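Side-chain contacts in phenylacetate-coenzyme A ligase (Bacteroides vulgatus, PDB 3LAX), which is an enzyme of the AMP-binding family, represented here by its small C-terminal alpha/beta domain: residues E69-L74 / L79-V84; I17-I22 / D44-E49; V50-L55 / G61-L66. One frame throughout, in Å; residues are numbered along the deposited sequence. Where two conformers were deposited one is given.

Contact 1: residues E69-L74 / L79-V84; sequences EITRQL and LVTPRV
Val84 receives three side chains of helix 60-78 on its two methyl groups. Ile70 brings CG2 to within 3.9 Å of Val84 CG1, the two side chains crossing at about a right angle. Leu74 spreads over two neighbours: its CB lies 3.9 Å from Pro82 CG, and its CD1 lies 4.0 Å from Val84 CG2. Pro82 CG is thus covered by both the root and one tip of the leucine. Thr71 runs past Val84 in the opposite direction and puts its hydroxyl against the valine, Thr71 OG1 lying 3.3 Å from Val84 CG2. Thr71 CG2, anti to the backbone N (chi1 of -57° for OG1), turns instead to the chain just before the strand, 3.8 Å from Pro82 O and beside the methyl of Thr81.

This is the return half of a beta-alpha-beta crossover: helix 60-78 ends, Leu79 breaks the helical course with a positive phi, and the chain turns back to enter strand 83-87 beside strand 43-52.

Polar links across the contact run through a water. It donates to Thr71 OG1 at 2.8 Å and accepts from Val84 N at 2.9 Å, while the hydroxyl also bonds to Thr67 O. Within the helix, Glu69 splits its carboxylate. In the conformer given, OE1 forms a salt bridge with Arg72, whose NE and NH2 make weak, strongly bent hydrogen bonds; Glu69 OE2, lying in the glutamine amide plane, takes an almost straight bond of 2.8 Å from Gln73 NE2 (178° at the hydrogen), on the anti side and 21° out of the carboxylate plane.

Contact 2: residues I17-I22 / D44-E49; sequences IQIETI and DEMTVE
Val48, which packs against Ile19, is fixed in its strand by a backbone bond from Val48 N to Arg83 O. Met46, the other residue that Ile19 touches, has its carbonyl in a matching bond, Met46 O to Arg83 N. One residue of strand 83-87 thus bonds to the two residues flanking Thr47, as parallel pairing requires, and the intervening Thr47 is paired to Thr36 on the other neighbour, strand 32-40.

The contact itself is wholly apolar and rests on the two branches of Ile19. The long branch, CG1 to CD1, is nearly extended and meets selenomethionine Met46 tip to tip, Ile19 CD1 to Met46 SE being 3.9 Å. Met46 gets there with CG anti to the backbone N (chi1 170°) and a second straight torsion; only the bend at the third swings its terminal methyl away from that line. The short branch of Ile19 takes Val48: CG2 lies 4.2 Å from Val48 CG1, the pair meeting at a slant. The backbones stay well apart, 8.8 Å between Ile19 CA and Val48 CA, so side chains alone fill the interval.

Others close in around them. Ile19 also rests on Ile35 of strand 32-40 and on Ile78 of helix 60-78, and Met46 on Leu9, Leu37 and Pro82. At the far end of the strand Asp44 forms a salt bridge with Arg106. Helix 16-24, lying with helix 60-78 against one face of a mixed sheet, gives the layered alpha/beta core of an AMP-binding enzyme C-terminal domain.

Contact 3: residues V50-L55 / G61-L66; sequences VELSQL and GRLQAL
Leu52, Leu63 and Leu66 meet in the outgoing half of a beta-alpha-beta unit, where strand 43-52 ends, a loop follows, and helix 60-78 sets off back across the sheet towards its partner strand 83-87. The contact is a small apolar one, with 95 Å² buried in all, and a single strand residue serves two residues one helical turn apart.

Leu52 stands on the helix side of its strand and sends out both methyl groups. In the conformer described, Leu63 CD1 sits against the pair of them, 3.9 Å from Leu52 CD2 and 4.0 Å from Leu52 CD1, so that the helix residue presents one methyl to the forked end of the other leucine. The two side chains cross at about a right angle. Leu63 does not start out towards the strand; it is the turn about its first bond, with CG anti to the backbone N (chi1 -166°), that carries CD1 over to Leu52. Leu66, by contrast, has its first side-chain bond pointing at the strand, yet comes less close, with CD2 4.2 Å from Leu52 CD2. Both helix leucines also touch Leu86 on strand 83-87, which ties this end of the helix to the two parallel strands together.

On the other side of the strand, Glu51 turns its carboxylate away from the helix, into a salt bridge with Lys94 and hydrogen bonds from the backbone N atoms of Gly90 and Leu92. Directly after Leu52 the chain leaves the sheet through an ST turn: Ser53 OG accepts from Leu55 N over 3.0 Å, with 161° at the hydrogen.

Along the chain contact 2 closes first, contact 3 follows and contact 1 comes last. Contacts 3 and 1 are the two ends of one beta-alpha-beta unit, their centres about 15 Å apart, both using helix 60-78, the first near its start and the second near the turn into strand 83-87. Contact 2 shares strand 43-52 with contact 3, about 16 Å away between centres, and lies closer to contact 1, about 8 Å, where the paired strands 43-52 and 83-87 bring them into touch. Helix 16-24, through contact 2, and helix 60-78, through contacts 1 and 3, both pack on the same mixed sheet of this compact C-terminal domain.

Contact 1: residues E69-L74 / L79-V84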
loop_
_atom_site.group_PDB
_atom_site.type_symbol
_atom_site.label_atom_id
_atom_site.label_comp_id
_atom_site.label_asym_id
_atom_site.label_seq_id
_atom_site.Cartn_x
_atom_site.Cartn_y
_atom_site.Cartn_z
ATOM N N GLU A 69 -6.677 9.485 4.852
ATOM C CA GLU A 69 -7.305 8.553 5.786
ATOM C C GLU A 69 -6.673 7.164 5.706
ATOM O O GLU A 69 -6.439 6.517 6.734
ATOM C CB GLU A 69 -8.814 8.476 5.534
ATOM C CG GLU A 69 -9.535 7.458 6.417
ATOM C CD GLU A 69 -9.461 7.764 7.915
ATOM O OE1 GLU A 69 -9.024 8.864 8.326
ATOM O OE2 GLU A 69 -9.866 6.884 8.691
ATOM N N ILE A 70 -6.377 6.698 4.502
ATOM C CA ILE A 70 -5.705 5.405 4.341
ATOM C C ILE A 70 -4.330 5.442 5.011
ATOM O O ILE A 70 -3.939 4.509 5.731
ATOM C CB ILE A 70 -5.559 5.021 2.844
ATOM C CG1 ILE A 70 -6.940 4.804 2.212
ATOM C CG2 ILE A 70 -4.691 3.767 2.692
ATOM C CD1 ILE A 70 -6.971 4.926 0.683
ATOM N N THR A 71 -3.590 6.521 4.775
ATOM C CA THR A 71 -2.253 6.665 5.350
ATOM C C THR A 71 -2.307 6.606 6.880
ATOM O O THR A 71 -1.515 5.907 7.522
ATOM C CB THR A 71 -1.588 7.973 4.890
ATOM O OG1 THR A 71 -1.549 7.996 3.457
ATOM C CG2 THR A 71 -0.158 8.079 5.415
ATOM N N ARG A 72 -3.254 7.333 7.456
ATOM C CA ARG A 72 -3.455 7.382 8.901
ATOM C C ARG A 72 -3.744 5.990 9.459
ATOM O O ARG A 72 -3.124 5.542 10.426
ATOM C CB ARG A 72 -4.641 8.313 9.177
ATOM C CG ARG A 72 -4.796 8.824 10.593
ATOM C CD ARG A 72 -5.617 10.123 10.578
ATOM N NE ARG A 72 -6.506 10.205 9.417
ATOM C CZ ARG A 72 -6.920 11.345 8.868
ATOM N NH1 ARG A 72 -6.518 12.500 9.374
ATOM N NH2 ARG A 72 -7.736 11.332 7.810
ATOM N N GLN A 73 -4.702 5.299 8.847
ATOM C CA GLN A 73 -5.079 3.969 9.324
ATOM C C GLN A 73 -3.932 2.980 9.195
ATOM O O GLN A 73 -3.715 2.155 10.096
ATOM C CB GLN A 73 -6.308 3.439 8.594
ATOM C CG GLN A 73 -7.603 4.128 9.015
ATOM C CD GLN A 73 -8.817 3.395 8.502
ATOM O OE1 GLN A 73 -8.782 2.180 8.305
ATOM N NE2 GLN A 73 -9.896 4.128 8.259
ATOM N N LEU A 74 -3.193 3.040 8.089
ATOM C CA LEU A 74 -2.055 2.126 7.913
ATOM C C LEU A 74 -0.967 2.406 8.951
ATOM O O LEU A 74 -0.426 1.475 9.559
ATOM C CB LEU A 74 -1.475 2.194 6.492
ATOM C CG LEU A 74 -2.414 1.676 5.404
ATOM C CD1 LEU A 74 -1.777 1.821 4.039
ATOM C CD2 LEU A 74 -2.759 0.211 5.678
ATOM N N LEU A 79 2.750 0.788 12.133
ATOM C CA LEU A 79 3.699 1.537 12.968
ATOM C C LEU A 79 4.847 2.176 12.192
ATOM O O LEU A 79 5.881 2.543 12.760
ATOM C CB LEU A 79 4.237 0.666 14.115
ATOM C CG LEU A 79 3.186 -0.024 14.981
ATOM C CD1 LEU A 79 3.857 -0.831 16.117
ATOM C CD2 LEU A 79 2.226 0.974 15.566
ATOM N N VAL A 80 4.670 2.270 10.883
ATOM C CA VAL A 80 5.538 3.097 10.062
ATOM C C VAL A 80 4.633 3.761 9.049
ATOM O O VAL A 80 3.546 3.267 8.764
ATOM C CB VAL A 80 6.639 2.298 9.348
ATOM C CG1 VAL A 80 7.614 1.686 10.369
ATOM C CG2 VAL A 80 6.031 1.236 8.460
ATOM N N THR A 81 5.054 4.916 8.551
ATOM C CA THR A 81 4.220 5.657 7.613
ATOM C C THR A 81 4.541 5.258 6.181
ATOM O O THR A 81 5.652 5.489 5.706
ATOM C CB THR A 81 4.432 7.166 7.773
ATOM O OG1 THR A 81 4.120 7.542 9.119
ATOM C CG2 THR A 81 3.538 7.940 6.817
ATOM N N PRO A 82 3.570 4.643 5.483
ATOM C CA PRO A 82 3.823 4.336 4.078
ATOM C C PRO A 82 3.470 5.527 3.209
ATOM O O PRO A 82 2.710 6.409 3.628
ATOM C CB PRO A 82 2.833 3.211 3.797
ATOM C CG PRO A 82 1.651 3.557 4.679
ATOM C CD PRO A 82 2.219 4.226 5.908
ATOM N N ARG A 83 4.029 5.552 2.011
ATOM C CA ARG A 83 3.559 6.493 1.003
ATOM C C ARG A 83 2.416 5.835 0.245
ATOM O O ARG A 83 2.615 4.840 -0.431
ATOM C CB ARG A 83 4.683 6.882 0.046
ATOM C CG ARG A 83 4.224 7.770 -1.096
ATOM C CD ARG A 83 3.479 8.997 -0.593
ATOM N NE ARG A 83 3.952 10.224 -1.227
ATOM C CZ ARG A 83 3.658 10.587 -2.474
ATOM N NH1 ARG A 83 2.891 9.812 -3.231
ATOM N NH2 ARG A 83 4.138 11.723 -2.966
ATOM N N VAL A 84 1.215 6.381 0.378
ATOM C CA VAL A 84 0.049 5.804 -0.273
ATOM C C VAL A 84 -0.234 6.500 -1.604
ATOM O O VAL A 84 -0.293 7.735 -1.673
ATOM C CB VAL A 84 -1.191 5.885 0.644
ATOM C CG1 VAL A 84 -2.451 5.386 -0.088
ATOM C CG2 VAL A 84 -0.943 5.103 1.953
HETATM O O HOH W 1 0.653 8.753 1.966
#

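Contact 2: residues I17-I22 / D44-E49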
loop_
_atom_site.group_PDB
_atom_site.type_symbol
_atom_site.label_atom_id
_atom_site.label_comp_id
_atom_site.label_asym_id
_atom_site.label_seq_id
_atom_site.Cartn_x
_atom_site.Cartn_y
_atom_site.Cartn_z
ATOM N N ILE A 17 -0.611 -8.683 5.356
ATOM C CA ILE A 17 -2.041 -8.940 5.440
ATOM C C ILE A 17 -2.764 -7.825 6.232
ATOM O O ILE A 17 -3.936 -7.541 5.977
ATOM C CB ILE A 17 -2.350 -10.354 6.014
ATOM C CG1 ILE A 17 -3.762 -10.792 5.636
ATOM C CG2 ILE A 17 -2.124 -10.409 7.526
ATOM C CD1 ILE A 17 -4.848 -10.151 6.450
ATOM N N GLN A 18 -2.072 -7.207 7.191
ATOM C CA GLN A 18 -2.557 -6.062 7.980
ATOM C C GLN A 18 -2.994 -4.923 7.071
ATOM O O GLN A 18 -3.976 -4.222 7.303
ATOM C CB GLN A 18 -1.415 -5.501 8.855
ATOM C CG GLN A 18 -0.847 -6.407 9.962
ATOM C CD GLN A 18 0.304 -5.744 10.738
ATOM O OE1 GLN A 18 0.084 -4.992 11.692
ATOM N NE2 GLN A 18 1.534 -6.035 10.335
ATOM N N ILE A 19 -2.166 -4.687 6.064
ATOM C CA ILE A 19 -2.399 -3.601 5.122
ATOM C C ILE A 19 -3.609 -3.943 4.255
ATOM O O ILE A 19 -4.510 -3.122 4.066
ATOM C CB ILE A 19 -1.142 -3.394 4.258
ATOM C CG1 ILE A 19 -0.005 -2.825 5.126
ATOM C CG2 ILE A 19 -1.442 -2.481 3.069
ATOM C CD1 ILE A 19 1.374 -2.890 4.502
ATOM N N GLU A 20 -3.622 -5.164 3.733
ATOM C CA GLU A 20 -4.730 -5.645 2.917
ATOM C C GLU A 20 -6.063 -5.482 3.634
ATOM O O GLU A 20 -7.034 -4.993 3.067
ATOM C CB GLU A 20 -4.501 -7.118 2.573
ATOM C CG GLU A 20 -5.557 -7.743 1.702
ATOM C CD GLU A 20 -5.232 -9.193 1.400
ATOM O OE1 GLU A 20 -4.185 -9.460 0.763
ATOM O OE2 GLU A 20 -6.007 -10.067 1.820
ATOM N N THR A 21 -6.119 -5.915 4.890
ATOM C CA THR A 21 -7.363 -5.865 5.653
ATOM C C THR A 21 -7.912 -4.445 5.766
ATOM O O THR A 21 -9.122 -4.209 5.611
ATOM C CB THR A 21 -7.142 -6.455 7.045
ATOM O OG1 THR A 21 -6.781 -7.830 6.898
ATOM C CG2 THR A 21 -8.411 -6.353 7.881
ATOM N N ILE A 22 -7.023 -3.502 6.040
ATOM C CA ILE A 22 -7.416 -2.104 6.126
ATOM C C ILE A 22 -7.925 -1.571 4.784
ATOM O O ILE A 22 -8.979 -0.929 4.729
ATOM C CB ILE A 22 -6.266 -1.241 6.671
ATOM C CG1 ILE A 22 -6.179 -1.419 8.189
ATOM C CG2 ILE A 22 -6.466 0.222 6.313
ATOM C CD1 ILE A 22 -4.863 -1.012 8.795
ATOM N N ASP A 44 15.219 3.137 3.699
ATOM C CA ASP A 44 14.196 2.330 3.055
ATOM C C ASP A 44 12.840 3.019 3.101
ATOM O O ASP A 44 12.480 3.655 4.094
ATOM C CB ASP A 44 14.091 0.967 3.736
ATOM C CG ASP A 44 15.325 0.112 3.530
ATOM O OD1 ASP A 44 16.172 0.469 2.675
ATOM O OD2 ASP A 44 15.434 -0.922 4.226
ATOM N N GLU A 45 12.089 2.877 2.019
ATOM C CA GLU A 45 10.764 3.458 1.927
ATOM C C GLU A 45 9.764 2.386 1.522
ATOM O O GLU A 45 10.096 1.474 0.770
ATOM C CB GLU A 45 10.743 4.581 0.893
ATOM C CG GLU A 45 11.166 5.941 1.407
ATOM C CD GLU A 45 10.709 7.059 0.486
ATOM O OE1 GLU A 45 11.309 7.227 -0.599
ATOM O OE2 GLU A 45 9.741 7.766 0.846
HETATM N N MSE A 46 8.540 2.503 2.027
HETATM C CA MSE A 46 7.439 1.664 1.586
HETATM C C MSE A 46 6.432 2.512 0.834
HETATM O O MSE A 46 5.995 3.536 1.342
HETATM C CB MSE A 46 6.732 1.003 2.777
HETATM C CG MSE A 46 5.433 0.307 2.384
HETATM SE SE MSE A 46 4.375 -0.452 3.830
HETATM C CE MSE A 46 5.578 -1.880 4.297
ATOM N N THR A 47 6.072 2.079 -0.371
ATOM C CA THR A 47 4.965 2.680 -1.104
ATOM C C THR A 47 3.832 1.664 -1.160
ATOM O O THR A 47 4.065 0.477 -1.401
ATOM C CB THR A 47 5.383 3.071 -2.539
ATOM O OG1 THR A 47 6.446 4.029 -2.476
ATOM C CG2 THR A 47 4.201 3.675 -3.300
ATOM N N VAL A 48 2.608 2.123 -0.911
ATOM C CA VAL A 48 1.446 1.278 -1.065
ATOM C C VAL A 48 0.581 1.871 -2.179
ATOM O O VAL A 48 -0.051 2.910 -1.994
ATOM C CB VAL A 48 0.642 1.150 0.250
ATOM C CG1 VAL A 48 -0.602 0.291 0.037
ATOM C CG2 VAL A 48 1.527 0.570 1.369
ATOM N N GLU A 49 0.590 1.208 -3.327
ATOM C CA GLU A 49 -0.295 1.571 -4.433
ATOM C C GLU A 49 -1.570 0.755 -4.301
ATOM O O GLU A 49 -1.533 -0.441 -4.009
ATOM C CB GLU A 49 0.354 1.245 -5.772
ATOM C CG GLU A 49 1.476 2.182 -6.161
ATOM C CD GLU A 49 2.193 1.734 -7.415
ATOM O OE1 GLU A 49 2.789 0.635 -7.410
ATOM O OE2 GLU A 49 2.157 2.479 -8.416
#

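Contact 3: residues V50-L55 / G61-L66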
loop_
_atom_site.group_PDB
_atom_site.type_symbol
_atom_site.label_atom_id
_atom_site.label_comp_id
_atom_site.label_asym_id
_atom_site.label_seq_id
_atom_site.Cartn_x
_atom_site.Cartn_y
_atom_site.Cartn_z
ATOM N N VAL A 50 -2.712 1.393 -4.503
ATOM C CA VAL A 50 -3.970 0.663 -4.485
ATOM C C VAL A 50 -4.885 1.208 -5.563
ATOM O O VAL A 50 -4.963 2.420 -5.787
ATOM C CB VAL A 50 -4.659 0.670 -3.091
ATOM C CG1 VAL A 50 -4.841 2.084 -2.577
ATOM C CG2 VAL A 50 -5.992 -0.075 -3.143
ATOM N N GLU A 51 -5.548 0.291 -6.252
ATOM C CA GLU A 51 -6.467 0.682 -7.309
ATOM C C GLU A 51 -7.726 1.300 -6.742
ATOM O O GLU A 51 -8.290 0.827 -5.745
ATOM C CB GLU A 51 -6.848 -0.521 -8.166
ATOM C CG GLU A 51 -5.715 -1.039 -8.988
ATOM C CD GLU A 51 -6.153 -2.070 -10.017
ATOM O OE1 GLU A 51 -7.367 -2.343 -10.128
ATOM O OE2 GLU A 51 -5.272 -2.615 -10.714
ATOM N N LEU A 52 -8.189 2.346 -7.416
ATOM C CA LEU A 52 -9.492 2.899 -7.124
ATOM C C LEU A 52 -10.571 1.962 -7.631
ATOM O O LEU A 52 -10.372 1.223 -8.611
ATOM C CB LEU A 52 -9.640 4.252 -7.809
ATOM C CG LEU A 52 -8.732 5.348 -7.259
ATOM C CD1 LEU A 52 -8.711 6.528 -8.227
ATOM C CD2 LEU A 52 -9.196 5.787 -5.873
ATOM N N SER A 53 -11.718 1.990 -6.965
ATOM C CA SER A 53 -12.896 1.315 -7.473
ATOM C C SER A 53 -13.351 2.010 -8.758
ATOM O O SER A 53 -13.181 3.223 -8.901
ATOM C CB SER A 53 -14.025 1.405 -6.451
ATOM O OG SER A 53 -15.229 0.946 -7.030
ATOM N N GLN A 54 -13.930 1.261 -9.689
ATOM C CA GLN A 54 -14.462 1.898 -10.895
ATOM C C GLN A 54 -15.608 2.827 -10.541
ATOM O O GLN A 54 -15.991 3.662 -11.349
ATOM C CB GLN A 54 -14.901 0.875 -11.945
ATOM C CG GLN A 54 -15.917 -0.127 -11.455
ATOM C CD GLN A 54 -15.264 -1.407 -10.983
ATOM O OE1 GLN A 54 -14.430 -1.391 -10.073
ATOM N NE2 GLN A 54 -15.628 -2.523 -11.607
ATOM N N LEU A 55 -16.145 2.695 -9.332
ATOM C CA LEU A 55 -17.194 3.595 -8.851
ATOM C C LEU A 55 -16.679 4.944 -8.343
ATOM O O LEU A 55 -17.476 5.867 -8.144
ATOM C CB LEU A 55 -18.019 2.921 -7.748
ATOM C CG LEU A 55 -18.670 1.583 -8.112
ATOM C CD1 LEU A 55 -19.577 1.103 -6.979
ATOM C CD2 LEU A 55 -19.439 1.690 -9.444
ATOM N N GLY A 61 -10.054 16.863 -4.221
ATOM C CA GLY A 61 -10.157 17.117 -2.792
ATOM C C GLY A 61 -10.525 15.844 -2.048
ATOM O O GLY A 61 -9.937 15.504 -1.011
ATOM N N ARG A 62 -11.504 15.127 -2.578
ATOM C CA ARG A 62 -11.919 13.853 -2.011
ATOM C C ARG A 62 -10.821 12.794 -2.151
ATOM O O ARG A 62 -10.582 12.006 -1.226
ATOM C CB ARG A 62 -13.208 13.380 -2.681
ATOM C CG ARG A 62 -14.395 14.284 -2.398
ATOM C CD ARG A 62 -14.739 14.295 -0.912
ATOM N NE ARG A 62 -15.057 15.634 -0.424
ATOM C CZ ARG A 62 -14.261 16.354 0.363
ATOM N NH1 ARG A 62 -13.096 15.864 0.762
ATOM N NH2 ARG A 62 -14.633 17.566 0.760
ATOM N N LEU A 63 -10.133 12.769 -3.287
ATOM C CA LEU A 63 -9.056 11.801 -3.483
ATOM C C LEU A 63 -7.965 12.034 -2.439
ATOM O O LEU A 63 -7.439 11.068 -1.834
ATOM C CB LEU A 63 -8.476 11.921 -4.896
ATOM C CG LEU A 63 -7.585 10.763 -5.346
ATOM C CD1 LEU A 63 -8.453 9.565 -5.647
ATOM C CD2 LEU A 63 -6.794 11.158 -6.583
ATOM N N GLN A 64 -7.629 13.298 -2.197
ATOM C CA GLN A 64 -6.631 13.648 -1.188
ATOM C C GLN A 64 -7.069 13.213 0.202
ATOM O O GLN A 64 -6.271 12.673 0.964
ATOM C CB GLN A 64 -6.391 15.158 -1.147
ATOM C CG GLN A 64 -5.521 15.727 -2.238
ATOM C CD GLN A 64 -5.336 17.226 -2.069
ATOM O OE1 GLN A 64 -4.262 17.764 -2.322
ATOM N NE2 GLN A 64 -6.382 17.900 -1.613
ATOM N N ALA A 65 -8.327 13.468 0.549
ATOM C CA ALA A 65 -8.842 13.091 1.871
ATOM C C ALA A 65 -8.781 11.580 2.052
ATOM O O ALA A 65 -8.406 11.082 3.121
ATOM C CB ALA A 65 -10.271 13.585 2.043
ATOM N N LEU A 66 -9.148 10.853 1.005
ATOM C CA LEU A 66 -9.099 9.396 1.013
ATOM C C LEU A 66 -7.662 8.923 1.229
ATOM O O LEU A 66 -7.409 8.040 2.054
ATOM C CB LEU A 66 -9.660 8.851 -0.308
ATOM C CG LEU A 66 -9.571 7.350 -0.572
ATOM C CD1 LEU A 66 -10.275 6.539 0.525
ATOM C CD2 LEU A 66 -10.124 7.020 -1.957
#